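Local coordinates for membrane protein, putative (Geobacter sulfurreducens PCA, PDB 2QYB) that is of unknown function but forms the GAF domain of a larger membrane protein that may combine transmembrane transport with phosphatase activity, at residues V39-D44 with I125-S130; K46-V51 with D66-I71; T73-A78 with F110-I115. All blocks are in the same frame, centred on the assembly; numbering follows the deposited sequence.

Interaction 1 of 3, residues V39-D44 with I125-S130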
loop_
_atom_site.group_PDB
_atom_site.type_symbol
_atom_site.label_atom_id
_atom_site.label_comp_id
_atom_site.label_asym_id
_atom_site.label_seq_id
_atom_site.Cartn_x
_atom_site.Cartn_y
_atom_site.Cartn_z
ATOM N N VAL A 39 0.680 6.091 10.157
ATOM C CA VAL A 39 -0.548 6.113 9.381
ATOM C C VAL A 39 -0.707 7.535 8.816
ATOM O O VAL A 39 -0.438 8.496 9.509
ATOM C CB VAL A 39 -1.822 5.673 10.240
ATOM C CG1 VAL A 39 -3.035 5.511 9.386
ATOM C CG2 VAL A 39 -1.583 4.379 11.006
ATOM N N ILE A 40 -1.077 7.650 7.544
ATOM C CA ILE A 40 -1.589 8.916 6.975
ATOM C C ILE A 40 -3.128 8.768 6.789
ATOM O O ILE A 40 -3.591 7.798 6.205
ATOM C CB ILE A 40 -0.930 9.242 5.618
ATOM C CG1 ILE A 40 0.538 9.613 5.810
ATOM C CG2 ILE A 40 -1.674 10.361 4.883
ATOM C CD1 ILE A 40 1.388 9.383 4.565
ATOM N N ARG A 41 -3.887 9.725 7.306
ATOM C CA ARG A 41 -5.291 9.863 6.997
ATOM C C ARG A 41 -5.513 11.172 6.234
ATOM O O ARG A 41 -4.861 12.182 6.529
ATOM C CB ARG A 41 -6.142 9.883 8.263
ATOM C CG ARG A 41 -6.029 8.628 9.060
ATOM C CD ARG A 41 -6.941 8.712 10.257
ATOM N NE ARG A 41 -7.072 7.418 10.926
ATOM C CZ ARG A 41 -6.138 6.870 11.710
ATOM N NH1 ARG A 41 -4.966 7.463 11.923
ATOM N NH2 ARG A 41 -6.357 5.696 12.271
ATOM N N LEU A 42 -6.453 11.133 5.280
ATOM C CA LEU A 42 -6.871 12.313 4.536
ATOM C C LEU A 42 -8.373 12.472 4.646
ATOM O O LEU A 42 -9.109 11.499 4.698
ATOM C CB LEU A 42 -6.440 12.218 3.062
ATOM C CG LEU A 42 -4.927 12.072 2.815
ATOM C CD1 LEU A 42 -4.503 11.894 1.301
ATOM C CD2 LEU A 42 -4.165 13.211 3.474
ATOM N N VAL A 43 -8.828 13.713 4.697
ATOM C CA VAL A 43 -10.235 13.953 4.734
ATOM C C VAL A 43 -10.834 13.562 3.396
ATOM O O VAL A 43 -10.256 13.855 2.356
ATOM C CB VAL A 43 -10.591 15.419 5.086
ATOM C CG1 VAL A 43 -12.087 15.529 5.241
ATOM C CG2 VAL A 43 -9.951 15.831 6.391
ATOM N N ASP A 44 -11.986 12.886 3.429
ATOM C CA ASP A 44 -12.729 12.597 2.216
ATOM C C ASP A 44 -13.737 13.737 2.030
ATOM O O ASP A 44 -13.819 14.630 2.868
ATOM C CB ASP A 44 -13.392 11.205 2.276
ATOM C CG ASP A 44 -14.490 11.104 3.335
ATOM O OD1 ASP A 44 -14.843 12.149 3.937
ATOM O OD2 ASP A 44 -15.019 9.984 3.548
ATOM N N ILE A 125 -4.001 13.909 8.829
ATOM C CA ILE A 125 -3.146 13.658 9.988
ATOM C C ILE A 125 -2.073 12.577 9.692
ATOM O O ILE A 125 -2.350 11.562 9.128
ATOM C CB ILE A 125 -3.989 13.224 11.204
ATOM C CG1 ILE A 125 -4.904 14.388 11.649
ATOM C CG2 ILE A 125 -3.115 12.844 12.369
ATOM C CD1 ILE A 125 -4.161 15.663 12.204
ATOM N N LEU A 126 -0.850 12.851 10.074
ATOM C CA LEU A 126 0.184 11.878 10.119
ATOM C C LEU A 126 0.267 11.418 11.569
ATOM O O LEU A 126 0.573 12.222 12.418
ATOM C CB LEU A 126 1.524 12.508 9.661
ATOM C CG LEU A 126 2.784 11.701 9.954
ATOM C CD1 LEU A 126 2.695 10.323 9.227
ATOM C CD2 LEU A 126 4.135 12.492 9.666
ATOM N N SER A 127 -0.031 10.142 11.832
ATOM C CA SER A 127 -0.019 9.551 13.181
ATOM C C SER A 127 1.123 8.568 13.260
ATOM O O SER A 127 1.274 7.753 12.363
ATOM C CB SER A 127 -1.325 8.783 13.475
ATOM O OG SER A 127 -2.495 9.542 13.122
ATOM N N VAL A 128 1.906 8.600 14.329
ATOM C CA VAL A 128 3.044 7.672 14.471
ATOM C C VAL A 128 3.158 7.087 15.873
ATOM O O VAL A 128 2.909 7.746 16.866
ATOM C CB VAL A 128 4.373 8.377 14.106
ATOM C CG1 VAL A 128 4.298 8.920 12.685
ATOM C CG2 VAL A 128 4.669 9.540 15.057
ATOM N N PHE A 129 3.609 5.849 15.946
ATOM C CA PHE A 129 3.564 5.076 17.187
ATOM C C PHE A 129 4.839 4.274 17.341
ATOM O O PHE A 129 5.289 3.670 16.410
ATOM C CB PHE A 129 2.392 4.101 17.123
ATOM C CG PHE A 129 1.088 4.747 16.805
ATOM C CD1 PHE A 129 0.185 5.100 17.858
ATOM C CD2 PHE A 129 0.726 4.997 15.468
ATOM C CE1 PHE A 129 -1.020 5.683 17.580
ATOM C CE2 PHE A 129 -0.469 5.583 15.191
ATOM C CZ PHE A 129 -1.355 5.939 16.239
ATOM N N SER A 130 5.418 4.288 18.515
ATOM C CA SER A 130 6.487 3.362 18.863
ATOM C C SER A 130 5.979 2.350 19.922
ATOM O O SER A 130 5.458 2.739 20.937
ATOM C CB SER A 130 7.685 4.133 19.415
ATOM O OG SER A 130 8.676 3.259 19.921
HETATM O O HOH W 1 -3.666 9.788 10.937
#
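Arg41 and Ser127 turn the same way at their first torsions: CG of Arg41 (chi1 -61°) and OG of Ser127 (chi1 -47°) both stand anti to their own carbonyl carbon. From there the arginine chain runs extended as far as NE, and its guanidinium comes to rest beside the serine, whose OG lies near the plane of the group at its edge. A water joins them. It accepts from Arg41 NH1 at 2.8 Å, lying at the edge in the guanidinium plane, donates to Ile125 O at 2.9 Å, and lies very close to Ser127 OG, a distance too short to be taken at face value.

The backbones themselves form an antiparallel ladder between the two neighbouring strands in the middle of the GAF sheet, whose strands run in the order 2-1-5-4-3. Val39 with Ser127 and Arg41 with Ile125 are hydrogen-bonded pairs; the bond from Val39 N to Ser127 O measures 2.8 Å, and that from Arg41 N to Ile125 O 3.0 Å. Between them sits the non-hydrogen-bonded pair of Ile40 and Leu126, where the CA of Ile40 approaches Ile125 O at 3.5 Å in a CA-H...O contact. On the sheet face of Ile40 and Leu126 the contact is apolar: CD1 of Leu126 touches CG1 of Ile40 at 4.1 Å. The opposite face carries Val39, Arg41, Ile125 and Ser127, the last three also meeting Ile75 of helix 74-81.

The buried guanidinium of Arg41 is thus met by the carbonyls of Lys65 and Ala63 through NH2 and by the bridging water through NH1, and Ile125 O, receiving both a backbone N-H and that water, would probably be polarised by the cation nearby.

Interaction 2 of 3, residues K46-V51 with D66-I71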
loop_
_atom_site.group_PDB
_atom_site.type_symbol
_atom_site.label_atom_id
_atom_site.label_comp_id
_atom_site.label_asym_id
_atom_site.label_seq_id
_atom_site.Cartn_x
_atom_site.Cartn_y
_atom_site.Cartn_z
ATOM N N LYS A 46 -16.845 13.888 2.583
ATOM C CA LYS A 46 -17.779 14.029 3.694
ATOM C C LYS A 46 -17.102 14.502 4.978
ATOM O O LYS A 46 -17.746 14.567 6.034
ATOM C CB LYS A 46 -18.506 12.704 3.934
ATOM C CG LYS A 46 -19.428 12.292 2.769
ATOM C CD LYS A 46 -18.689 11.456 1.701
ATOM C CE LYS A 46 -18.778 9.900 1.947
ATOM N NZ LYS A 46 -17.927 9.091 0.999
ATOM N N GLY A 47 -15.811 14.840 4.898
ATOM C CA GLY A 47 -15.044 15.270 6.088
ATOM C C GLY A 47 -14.488 14.188 7.033
ATOM O O GLY A 47 -13.912 14.529 8.066
ATOM N N VAL A 48 -14.666 12.901 6.716
ATOM C CA VAL A 48 -14.087 11.818 7.519
ATOM C C VAL A 48 -12.558 11.661 7.219
ATOM O O VAL A 48 -12.128 11.728 6.061
ATOM C CB VAL A 48 -14.841 10.463 7.239
ATOM C CG1 VAL A 48 -14.215 9.270 8.022
ATOM C CG2 VAL A 48 -16.320 10.597 7.517
ATOM N N LEU A 49 -11.762 11.451 8.270
ATOM C CA LEU A 49 -10.328 11.133 8.146
ATOM C C LEU A 49 -10.146 9.651 7.809
ATOM O O LEU A 49 -10.232 8.775 8.679
ATOM C CB LEU A 49 -9.557 11.482 9.423
ATOM C CG LEU A 49 -9.207 12.960 9.638
ATOM C CD1 LEU A 49 -8.661 13.151 11.039
ATOM C CD2 LEU A 49 -8.192 13.469 8.588
ATOM N N ARG A 50 -9.926 9.392 6.524
ATOM C CA ARG A 50 -9.810 8.066 5.996
ATOM C C ARG A 50 -8.346 7.652 5.969
ATOM O O ARG A 50 -7.492 8.400 5.465
ATOM C CB ARG A 50 -10.361 8.035 4.566
ATOM C CG ARG A 50 -11.866 8.345 4.406
ATOM C CD ARG A 50 -12.789 7.168 4.680
ATOM N NE ARG A 50 -12.240 5.903 4.178
ATOM C CZ ARG A 50 -12.471 5.336 2.981
ATOM N NH1 ARG A 50 -11.858 4.190 2.680
ATOM N NH2 ARG A 50 -13.276 5.890 2.074
ATOM N N VAL A 51 -8.075 6.437 6.442
ATOM C CA VAL A 51 -6.760 5.803 6.249
ATOM C C VAL A 51 -6.426 5.584 4.766
ATOM O O VAL A 51 -7.139 4.854 4.030
ATOM C CB VAL A 51 -6.646 4.448 6.950
ATOM C CG1 VAL A 51 -5.270 3.850 6.672
ATOM C CG2 VAL A 51 -6.938 4.605 8.454
ATOM N N ASP A 66 -10.898 4.563 10.424
ATOM C CA ASP A 66 -11.260 5.872 9.935
ATOM C C ASP A 66 -11.893 6.718 11.050
ATOM O O ASP A 66 -12.601 6.173 11.903
ATOM C CB ASP A 66 -12.212 5.704 8.749
ATOM C CG ASP A 66 -11.529 5.075 7.538
ATOM O OD1 ASP A 66 -10.276 4.967 7.508
ATOM O OD2 ASP A 66 -12.266 4.693 6.615
ATOM N N TRP A 67 -11.624 8.031 11.066
ATOM C CA TRP A 67 -12.146 8.910 12.131
ATOM C C TRP A 67 -12.901 10.154 11.650
ATOM O O TRP A 67 -12.381 10.991 10.882
ATOM C CB TRP A 67 -11.017 9.310 13.112
ATOM C CG TRP A 67 -10.532 8.101 13.844
ATOM C CD1 TRP A 67 -9.543 7.255 13.447
ATOM C CD2 TRP A 67 -11.093 7.529 15.041
ATOM N NE1 TRP A 67 -9.421 6.224 14.325
ATOM C CE2 TRP A 67 -10.347 6.367 15.327
ATOM C CE3 TRP A 67 -12.133 7.905 15.908
ATOM C CZ2 TRP A 67 -10.624 5.534 16.436
ATOM C CZ3 TRP A 67 -12.392 7.092 17.040
ATOM C CH2 TRP A 67 -11.638 5.915 17.284
ATOM N N GLU A 68 -14.149 10.262 12.110
ATOM C CA GLU A 68 -14.831 11.558 12.183
ATOM C C GLU A 68 -14.112 12.393 13.260
ATOM O O GLU A 68 -14.098 12.028 14.461
ATOM C CB GLU A 68 -16.302 11.409 12.536
ATOM C CG GLU A 68 -17.065 10.483 11.585
ATOM C CD GLU A 68 -18.582 10.573 11.719
ATOM O OE1 GLU A 68 -19.096 11.134 12.717
ATOM O OE2 GLU A 68 -19.253 10.066 10.807
ATOM N N PRO A 69 -13.501 13.514 12.831
ATOM C CA PRO A 69 -12.711 14.280 13.786
ATOM C C PRO A 69 -13.595 14.841 14.908
ATOM O O PRO A 69 -14.714 15.312 14.663
ATOM C CB PRO A 69 -12.066 15.375 12.931
ATOM C CG PRO A 69 -12.914 15.479 11.741
ATOM C CD PRO A 69 -13.534 14.139 11.498
ATOM N N GLU A 70 -13.068 14.739 16.124
ATOM C CA GLU A 70 -13.727 15.142 17.353
ATOM C C GLU A 70 -12.759 15.549 18.449
ATOM O O GLU A 70 -11.712 14.941 18.638
ATOM C CB GLU A 70 -14.556 13.984 17.874
ATOM C CG GLU A 70 -15.982 14.157 17.574
ATOM C CD GLU A 70 -16.746 12.988 18.035
ATOM O OE1 GLU A 70 -16.633 12.632 19.245
ATOM O OE2 GLU A 70 -17.453 12.421 17.173
ATOM N N ILE A 71 -13.145 16.547 19.217
ATOM C CA ILE A 71 -12.246 17.097 20.231
ATOM C C ILE A 71 -11.958 16.068 21.366
ATOM O O ILE A 71 -10.897 16.116 21.980
ATOM C CB ILE A 71 -12.714 18.544 20.697
ATOM C CG1 ILE A 71 -11.652 19.185 21.607
ATOM C CG2 ILE A 71 -14.100 18.519 21.362
ATOM C CD1 ILE A 71 -11.488 20.681 21.411
HETATM O O HOH W 2 -9.678 4.093 4.611
#
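The carboxylate of Asp66 overlaps the middle of the Arg50 side chain, with OD2 3.2 Å from CD and 2.7 Å from NE. Because the arginine bends at chi2 and chi3 (-82° and -38°), NE turns back to this oxygen. The pair is a salt bridge, but the N-H points poorly at its acceptor and the hydrogen bond within it is weak; guanidinium and carboxylate planes stand 48° apart.

The other oxygen, OD1, takes the backbone N-H of Val51 at 2.9 Å, approached from above the carboxylate plane. One aspartate thus grips both a side chain and the backbone of the next residue. A water accepting from Arg50 NH1 sits beside Asp66 OD1 and Val51 O.

Strand 49-56 is an outermost strand of the GAF sheet within this chain, and the loop leading to helix 74-81 runs along it, meeting it in a single antiparallel bridge. Leu49 and Trp67 exchange two backbone bonds, Leu49 N to Trp67 O at 2.7 Å and Trp67 N to Leu49 O at 2.9 Å. Farther along, the ring of Pro69 lays CD against Gly47 O at 3.5 Å, while Val48 CG2 meets the CG of Glu68 on the surface. Across the dimer, Arg50 also packs on Ile20 of the second subunit and makes a long, weak ion pair with Asp17 of that same subunit.

Interaction 3 of 3, residues T73-A78 with F110-I115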
loop_
_atom_site.group_PDB
_atom_site.type_symbol
_atom_site.label_atom_id
_atom_site.label_comp_id
_atom_site.label_asym_id
_atom_site.label_seq_id
_atom_site.Cartn_x
_atom_site.Cartn_y
_atom_site.Cartn_z
ATOM N N THR A 73 -10.983 12.999 21.076
ATOM C CA THR A 73 -9.851 12.147 20.748
ATOM C C THR A 73 -8.611 13.016 20.542
ATOM O O THR A 73 -8.739 14.169 20.169
ATOM C CB THR A 73 -10.147 11.332 19.448
ATOM O OG1 THR A 73 -10.378 12.241 18.371
ATOM C CG2 THR A 73 -11.408 10.387 19.633
ATOM N N TYR A 74 -7.412 12.450 20.743
ATOM C CA TYR A 74 -6.150 13.186 20.484
ATOM C C TYR A 74 -6.001 13.543 19.008
ATOM O O TYR A 74 -5.543 14.609 18.677
ATOM C CB TYR A 74 -4.918 12.370 20.869
ATOM C CG TYR A 74 -4.748 12.040 22.323
ATOM C CD1 TYR A 74 -4.221 12.964 23.217
ATOM C CD2 TYR A 74 -5.051 10.774 22.798
ATOM C CE1 TYR A 74 -4.041 12.654 24.573
ATOM C CE2 TYR A 74 -4.874 10.462 24.143
ATOM C CZ TYR A 74 -4.369 11.410 25.027
ATOM O OH TYR A 74 -4.193 11.078 26.362
ATOM N N ILE A 75 -6.373 12.612 18.138
ATOM C CA ILE A 75 -6.309 12.799 16.698
ATOM C C ILE A 75 -7.317 13.844 16.164
ATOM O O ILE A 75 -7.003 14.654 15.300
ATOM C CB ILE A 75 -6.504 11.445 15.979
ATOM C CG1 ILE A 75 -6.155 11.577 14.496
ATOM C CG2 ILE A 75 -7.952 10.897 16.204
ATOM C CD1 ILE A 75 -5.989 10.259 13.828
ATOM N N GLY A 76 -8.520 13.847 16.706
ATOM C CA GLY A 76 -9.498 14.888 16.386
ATOM C C GLY A 76 -9.054 16.256 16.873
ATOM O O GLY A 76 -9.319 17.270 16.226
ATOM N N GLU A 77 -8.382 16.279 18.019
ATOM C CA GLU A 77 -7.925 17.529 18.598
ATOM C C GLU A 77 -6.778 18.088 17.766
ATOM O O GLU A 77 -6.695 19.283 17.559
ATOM C CB GLU A 77 -7.516 17.341 20.076
ATOM C CG GLU A 77 -6.858 18.590 20.777
ATOM C CD GLU A 77 -7.698 19.863 20.666
ATOM O OE1 GLU A 77 -8.892 19.738 20.324
ATOM O OE2 GLU A 77 -7.179 20.986 20.913
ATOM N N ALA A 78 -5.918 17.223 17.259
ATOM C CA ALA A 78 -4.823 17.675 16.403
ATOM C C ALA A 78 -5.337 18.278 15.100
ATOM O O ALA A 78 -4.871 19.324 14.627
ATOM C CB ALA A 78 -3.868 16.515 16.123
ATOM N N PHE A 110 3.387 8.009 21.292
ATOM C CA PHE A 110 2.765 8.330 19.998
ATOM C C PHE A 110 2.638 9.809 19.733
ATOM O O PHE A 110 2.823 10.622 20.630
ATOM C CB PHE A 110 1.395 7.616 19.792
ATOM C CG PHE A 110 0.294 8.139 20.663
ATOM C CD1 PHE A 110 -0.462 9.236 20.266
ATOM C CD2 PHE A 110 0.027 7.548 21.884
ATOM C CE1 PHE A 110 -1.465 9.743 21.082
ATOM C CE2 PHE A 110 -0.984 8.031 22.692
ATOM C CZ PHE A 110 -1.735 9.135 22.289
ATOM N N ALA A 111 2.331 10.148 18.482
ATOM C CA ALA A 111 2.177 11.558 18.045
ATOM C C ALA A 111 1.196 11.663 16.877
ATOM O O ALA A 111 1.131 10.761 16.050
ATOM C CB ALA A 111 3.525 12.156 17.650
ATOM N N HIS A 112 0.407 12.745 16.862
ATOM C CA HIS A 112 -0.456 13.102 15.738
ATOM C C HIS A 112 -0.081 14.485 15.214
ATOM O O HIS A 112 -0.076 15.446 15.959
ATOM C CB HIS A 112 -1.935 13.040 16.139
ATOM C CG HIS A 112 -2.391 11.672 16.533
ATOM N ND1 HIS A 112 -2.632 11.301 17.843
ATOM C CD2 HIS A 112 -2.644 10.579 15.784
ATOM C CE1 HIS A 112 -3.023 10.039 17.880
ATOM N NE2 HIS A 112 -3.046 9.579 16.642
ATOM N N ILE A 113 0.198 14.564 13.909
ATOM C CA ILE A 113 0.762 15.741 13.279
ATOM C C ILE A 113 -0.123 16.142 12.136
ATOM O O ILE A 113 -0.324 15.358 11.205
ATOM C CB ILE A 113 2.181 15.472 12.728
ATOM C CG1 ILE A 113 3.104 14.946 13.851
ATOM C CG2 ILE A 113 2.755 16.743 12.020
ATOM C CD1 ILE A 113 3.418 13.477 13.637
ATOM N N PRO A 114 -0.641 17.381 12.171
ATOM C CA PRO A 114 -1.504 17.829 11.083
ATOM C C PRO A 114 -0.766 17.889 9.758
ATOM O O PRO A 114 0.468 18.150 9.710
ATOM C CB PRO A 114 -1.945 19.232 11.530
ATOM C CG PRO A 114 -1.726 19.278 12.970
ATOM C CD PRO A 114 -0.471 18.434 13.178
ATOM N N ILE A 115 -1.500 17.592 8.693
ATOM C CA ILE A 115 -0.941 17.639 7.339
ATOM C C ILE A 115 -1.618 18.844 6.661
ATOM O O ILE A 115 -2.825 18.842 6.394
ATOM C CB ILE A 115 -1.157 16.342 6.573
ATOM C CG1 ILE A 115 -0.392 15.182 7.203
ATOM C CG2 ILE A 115 -0.750 16.504 5.087
ATOM C CD1 ILE A 115 -0.742 13.830 6.507
#
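Thr73 OG1 is held by two partners: it accepts from Gly76 N at 3.0 Å and is hydrogen-bonded to Glu70 O. It is the N-cap of helix 74-81, which lies against one face of the GAF sheet and there presents Tyr74, Ile75 and Ala78 to strand 109-115.

Tyr74 and Phe110 form a T-shaped pair, ring centroids 5.4 Å apart and planes at 71°. The phenylalanine supplies the edge, its CZ standing over the tyrosine face toward the rim, 3.7 Å from CD2. Two residues along the strand, His112 offers its ring face to Ile75, whose CB sits above the ring centre at 4.0 Å in a CH-pi contact. With CG1 anti to the backbone N (chi1 -168°), the isoleucine reaches CD2 of the same ring. The imidazole ND1 is buried with no polar partner in the model, close to CB of Tyr74. An alanine in place of His112 would remove the imidazole and would probably open a gap against Ile75, leaving its CB without the ring face it rests on. Ala78 CB lies 4.0 Å from His112 CB, and Ala78 O meets CG of Pro114 at 3.6 Å.

How the interactions relate
Read from the N terminus, the chain lays down strand 37-43, turns, and enters strand 49-56, which pairs beside it. Interaction 2 closes the first loop, bringing 66-71 back to the start of that strand after 14 intervening residues. Helix 74-81 follows directly, and interaction 3 closes a second loop when strand 109-115 arrives against it. Only then does strand 124-130 return to 39-44, so interaction 1 closes the longest loop and encloses the other two, which lie in series; none cross. Strand 124-130 stands between 37-43 and 109-115, so the central ladder links the edge-strand contact with the helix-on-sheet contact within one GAF domain.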